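Long-range contact in CSE1 (Thermus thermophilus, PDB 4AN8), which probably takes part in CRISPR-based adaptive immunity against foreign nucleic acid as a subunit of the Cascade ribonucleoprotein complex: residues D183-T195 and M281-L295. Residues are numbered along the deposited sequence; the frame is centred on the assembly and turned at random.
Sequences DAPVARPALFLPT and MVAQRLDAKGNLLVL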
loop_
_atom_site.group_PDB
_atom_site.type_symbol
_atom_site.label_atom_id
_atom_site.label_comp_id
_atom_site.label_asym_id
_atom_site.label_seq_id
_atom_site.Cartn_x
_atom_site.Cartn_y
_atom_site.Cartn_z
ATOM N N ASP A 183 -11.709 7.501 9.085
ATOM C CA ASP A 183 -10.881 6.668 8.221
ATOM C C ASP A 183 -10.597 5.323 8.889
ATOM O O ASP A 183 -10.287 5.256 10.089
ATOM C CB ASP A 183 -9.524 7.334 7.969
ATOM C CG ASP A 183 -9.590 8.495 7.003
ATOM O OD1 ASP A 183 -10.641 8.738 6.377
ATOM O OD2 ASP A 183 -8.556 9.171 6.852
ATOM N N ALA A 184 -10.700 4.264 8.105
ATOM C CA ALA A 184 -10.175 2.976 8.507
ATOM C C ALA A 184 -8.674 3.173 8.581
ATOM O O ALA A 184 -8.166 4.204 8.106
ATOM C CB ALA A 184 -10.555 1.917 7.486
ATOM N N PRO A 185 -7.946 2.220 9.188
ATOM C CA PRO A 185 -6.547 2.500 9.565
ATOM C C PRO A 185 -5.576 2.766 8.421
ATOM O O PRO A 185 -4.631 3.539 8.604
ATOM C CB PRO A 185 -6.108 1.227 10.308
ATOM C CG PRO A 185 -7.351 0.581 10.745
ATOM C CD PRO A 185 -8.430 0.944 9.747
ATOM N N VAL A 186 -5.747 2.122 7.273
ATOM C CA VAL A 186 -4.822 2.370 6.180
ATOM C C VAL A 186 -5.493 2.969 4.957
ATOM O O VAL A 186 -5.035 2.786 3.849
ATOM C CB VAL A 186 -3.971 1.110 5.810
ATOM C CG1 VAL A 186 -2.887 0.880 6.882
ATOM C CG2 VAL A 186 -4.862 -0.122 5.629
ATOM N N ALA A 187 -6.567 3.713 5.169
ATOM C CA ALA A 187 -7.226 4.435 4.082
ATOM C C ALA A 187 -6.280 5.341 3.278
ATOM O O ALA A 187 -6.405 5.428 2.047
ATOM C CB ALA A 187 -8.390 5.251 4.621
ATOM N N ARG A 188 -5.345 5.996 3.971
ATOM C CA ARG A 188 -4.503 7.042 3.373
ATOM C C ARG A 188 -3.083 6.621 2.973
ATOM O O ARG A 188 -2.573 7.076 1.955
ATOM C CB ARG A 188 -4.385 8.265 4.308
ATOM C CG ARG A 188 -5.689 8.771 4.897
ATOM C CD ARG A 188 -6.656 9.154 3.785
ATOM N NE ARG A 188 -8.005 9.398 4.294
ATOM C CZ ARG A 188 -9.005 9.891 3.568
ATOM N NH1 ARG A 188 -8.843 10.207 2.282
ATOM N NH2 ARG A 188 -10.178 10.064 4.130
ATOM N N PRO A 189 -2.410 5.807 3.809
ATOM C CA PRO A 189 -0.976 5.701 3.559
ATOM C C PRO A 189 -0.671 4.681 2.505
ATOM O O PRO A 189 -1.471 3.772 2.260
ATOM C CB PRO A 189 -0.410 5.228 4.907
ATOM C CG PRO A 189 -1.557 4.513 5.547
ATOM C CD PRO A 189 -2.803 5.205 5.093
ATOM N N ALA A 190 0.493 4.835 1.902
ATOM C CA ALA A 190 1.021 3.853 0.981
ATOM C C ALA A 190 1.581 2.695 1.795
ATOM O O ALA A 190 2.264 2.917 2.781
ATOM C CB ALA A 190 2.117 4.493 0.155
ATOM N N LEU A 191 1.294 1.464 1.398
ATOM C CA LEU A 191 1.783 0.309 2.156
ATOM C C LEU A 191 3.023 -0.328 1.515
ATOM O O LEU A 191 3.015 -0.632 0.314
ATOM C CB LEU A 191 0.676 -0.731 2.301
ATOM C CG LEU A 191 -0.580 -0.166 2.990
ATOM C CD1 LEU A 191 -1.649 -1.265 3.129
ATOM C CD2 LEU A 191 -0.239 0.446 4.362
ATOM N N PHE A 192 4.072 -0.522 2.314
ATOM C CA PHE A 192 5.289 -1.181 1.839
ATOM C C PHE A 192 5.244 -2.684 2.073
ATOM O O PHE A 192 5.194 -3.157 3.224
ATOM C CB PHE A 192 6.543 -0.580 2.473
ATOM C CG PHE A 192 6.806 0.825 2.040
ATOM C CD1 PHE A 192 6.025 1.868 2.515
ATOM C CD2 PHE A 192 7.821 1.111 1.138
ATOM C CE1 PHE A 192 6.264 3.170 2.118
ATOM C CE2 PHE A 192 8.063 2.425 0.722
ATOM C CZ PHE A 192 7.287 3.454 1.215
ATOM N N LEU A 193 5.272 -3.429 0.975
ATOM C CA LEU A 193 5.215 -4.882 1.057
ATOM C C LEU A 193 6.362 -5.548 0.319
ATOM O O LEU A 193 6.239 -5.880 -0.855
ATOM C CB LEU A 193 3.879 -5.395 0.503
ATOM C CG LEU A 193 3.727 -6.909 0.571
ATOM C CD1 LEU A 193 3.079 -7.309 1.906
ATOM C CD2 LEU A 193 2.933 -7.437 -0.624
ATOM N N PRO A 194 7.495 -5.744 1.000
ATOM C CA PRO A 194 8.591 -6.494 0.389
ATOM C C PRO A 194 8.096 -7.868 -0.050
ATOM O O PRO A 194 7.209 -8.453 0.584
ATOM C CB PRO A 194 9.590 -6.644 1.526
ATOM C CG PRO A 194 9.328 -5.475 2.385
ATOM C CD PRO A 194 7.837 -5.272 2.349
ATOM N N THR A 195 8.665 -8.369 -1.139
ATOM C CA THR A 195 8.126 -9.539 -1.801
ATOM C C THR A 195 9.264 -10.450 -2.224
ATOM O O THR A 195 10.296 -9.977 -2.723
ATOM C CB THR A 195 7.265 -9.113 -3.007
ATOM O OG1 THR A 195 6.004 -8.622 -2.527
ATOM C CG2 THR A 195 7.013 -10.251 -3.934
ATOM N N MET A 281 3.719 -1.299 7.861
ATOM C CA MET A 281 3.801 -1.114 6.416
ATOM C C MET A 281 3.840 0.355 6.006
ATOM O O MET A 281 3.921 0.688 4.814
ATOM C CB MET A 281 2.669 -1.850 5.719
ATOM C CG MET A 281 2.854 -3.372 5.755
ATOM S SD MET A 281 1.377 -4.222 5.145
ATOM C CE MET A 281 1.861 -5.944 5.393
ATOM N N VAL A 282 3.801 1.239 7.001
ATOM C CA VAL A 282 3.629 2.650 6.733
ATOM C C VAL A 282 4.916 3.411 6.984
ATOM O O VAL A 282 5.586 3.177 7.981
ATOM C CB VAL A 282 2.501 3.224 7.624
ATOM C CG1 VAL A 282 2.475 4.739 7.562
ATOM C CG2 VAL A 282 1.162 2.606 7.237
ATOM N N ALA A 283 5.261 4.322 6.077
ATOM C CA ALA A 283 6.445 5.163 6.195
ATOM C C ALA A 283 6.069 6.628 6.449
ATOM O O ALA A 283 4.941 7.047 6.211
ATOM C CB ALA A 283 7.261 5.057 4.966
ATOM N N GLN A 284 7.013 7.419 6.939
ATOM C CA GLN A 284 6.703 8.810 7.235
ATOM C C GLN A 284 7.787 9.746 6.723
ATOM O O GLN A 284 8.932 9.327 6.479
ATOM C CB GLN A 284 6.455 9.016 8.732
ATOM C CG GLN A 284 5.096 8.504 9.213
ATOM C CD GLN A 284 4.896 8.685 10.715
ATOM O OE1 GLN A 284 5.819 8.489 11.503
ATOM N NE2 GLN A 284 3.685 9.083 11.113
ATOM N N ARG A 285 7.395 11.006 6.561
ATOM C CA ARG A 285 8.264 12.052 6.054
ATOM C C ARG A 285 7.932 13.359 6.792
ATOM O O ARG A 285 6.853 13.481 7.403
ATOM C CB ARG A 285 8.012 12.192 4.550
ATOM C CG ARG A 285 8.763 13.294 3.877
ATOM C CD ARG A 285 7.980 13.909 2.716
ATOM N NE ARG A 285 8.663 15.107 2.233
ATOM C CZ ARG A 285 9.125 15.269 1.000
ATOM N NH1 ARG A 285 8.956 14.320 0.085
ATOM N NH2 ARG A 285 9.749 16.392 0.678
ATOM N N LEU A 286 8.818 14.341 6.735
ATOM C CA LEU A 286 8.497 15.659 7.297
ATOM C C LEU A 286 7.902 16.566 6.223
ATOM O O LEU A 286 8.304 16.501 5.068
ATOM C CB LEU A 286 9.743 16.325 7.880
ATOM C CG LEU A 286 10.353 15.659 9.123
ATOM C CD1 LEU A 286 11.513 16.471 9.656
ATOM C CD2 LEU A 286 9.289 15.462 10.197
ATOM N N ASP A 287 6.940 17.406 6.592
ATOM C CA ASP A 287 6.511 18.461 5.676
ATOM C C ASP A 287 7.434 19.672 5.851
ATOM O O ASP A 287 8.404 19.617 6.616
ATOM C CB ASP A 287 5.041 18.851 5.885
ATOM C CG ASP A 287 4.807 19.585 7.191
ATOM O OD1 ASP A 287 5.799 20.009 7.824
ATOM O OD2 ASP A 287 3.628 19.744 7.579
ATOM N N ALA A 288 7.133 20.760 5.150
ATOM C CA ALA A 288 7.973 21.946 5.233
ATOM C C ALA A 288 8.012 22.537 6.648
ATOM O O ALA A 288 8.985 23.187 7.015
ATOM C CB ALA A 288 7.549 22.988 4.207
ATOM N N LYS A 289 6.978 22.307 7.452
ATOM C CA LYS A 289 7.024 22.793 8.790
ATOM C C LYS A 289 7.541 21.801 9.835
ATOM O O LYS A 289 7.409 22.032 11.011
ATOM C CB LYS A 289 5.657 23.286 9.213
ATOM C CG LYS A 289 5.656 23.880 10.598
ATOM C CD LYS A 289 4.320 24.405 10.989
ATOM C CE LYS A 289 4.336 24.978 12.400
ATOM N NZ LYS A 289 3.010 25.486 12.756
ATOM N N GLY A 290 8.120 20.682 9.407
ATOM C CA GLY A 290 8.549 19.677 10.366
ATOM C C GLY A 290 7.425 18.905 11.052
ATOM O O GLY A 290 7.593 18.387 12.160
ATOM N N ASN A 291 6.265 18.818 10.408
ATOM C CA ASN A 291 5.236 17.875 10.853
ATOM C C ASN A 291 5.444 16.518 10.183
ATOM O O ASN A 291 5.786 16.469 9.005
ATOM C CB ASN A 291 3.840 18.400 10.514
ATOM C CG ASN A 291 3.466 19.623 11.321
ATOM O OD1 ASN A 291 3.295 20.712 10.770
ATOM N ND2 ASN A 291 3.339 19.451 12.635
ATOM N N LEU A 292 5.254 15.429 10.928
ATOM C CA LEU A 292 5.324 14.082 10.345
ATOM C C LEU A 292 4.055 13.709 9.585
ATOM O O LEU A 292 2.947 13.781 10.114
ATOM C CB LEU A 292 5.632 13.015 11.400
ATOM C CG LEU A 292 7.100 12.908 11.826
ATOM C CD1 LEU A 292 7.233 12.043 13.066
ATOM C CD2 LEU A 292 7.954 12.367 10.704
ATOM N N LEU A 293 4.234 13.312 8.331
ATOM C CA LEU A 293 3.124 12.877 7.493
ATOM C C LEU A 293 3.437 11.484 6.970
ATOM O O LEU A 293 4.591 11.168 6.704
ATOM C CB LEU A 293 2.956 13.831 6.308
ATOM C CG LEU A 293 2.163 15.124 6.487
ATOM C CD1 LEU A 293 2.520 15.844 7.767
ATOM C CD2 LEU A 293 2.421 16.022 5.302
ATOM N N VAL A 294 2.407 10.667 6.797
ATOM C CA VAL A 294 2.567 9.356 6.185
ATOM C C VAL A 294 2.902 9.485 4.698
ATOM O O VAL A 294 2.426 10.401 4.033
ATOM C CB VAL A 294 1.301 8.502 6.392
ATOM C CG1 VAL A 294 1.042 8.313 7.896
ATOM C CG2 VAL A 294 0.068 9.140 5.706
ATOM N N LEU A 295 3.752 8.606 4.176
ATOM C CA LEU A 295 3.925 8.549 2.730
ATOM C C LEU A 295 2.621 8.074 2.122
ATOM O O LEU A 295 1.931 7.206 2.661
ATOM C CB LEU A 295 5.089 7.658 2.300
ATOM C CG LEU A 295 6.380 8.440 2.057
ATOM C CD1 LEU A 295 6.851 9.059 3.393
ATOM C CD2 LEU A 295 7.443 7.558 1.452
HETATM O O HOH W 1 3.512 4.931 3.894
#
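F192 and M281 meet where the base of a two-stranded antiparallel hairpin, 284-286 with 292-294, docks on the edge strand 191-195 of the three-stranded antiparallel sheet. F192 N donates to M281 O at 2.8 Å. A190 N donates to L295 O at 2.9 Å, nearly straight, with an N-H...O angle of 173°. The residues flanking the hairpin are thus tied to two alternate residues, A190 and F192, of the 183-195 segment. A water bridges the two segments, accepting from A283 N and lying within hydrogen-bonding distance of A190 O and L295 O. The same M281 O lies at the edge of the F192 ring, near its plane, 3.3 Å from CD1; further along the ring, CE1 meets A283 CB at 3.6 Å. With CG anti to the carbonyl carbon and the chain extended beyond it, M281 runs alongside L193 until CE touches CD1. V282 CG2 packs on P189 CG at 3.7 Å and on L191 CD2. Outward, L191 and L193 bond through their backbones to L346 and R344 of strand 342-351, while helix 50-67 borders M281. Before the strand, R188 grips D183 side-on, its NE 2.6 Å from D183 OD2.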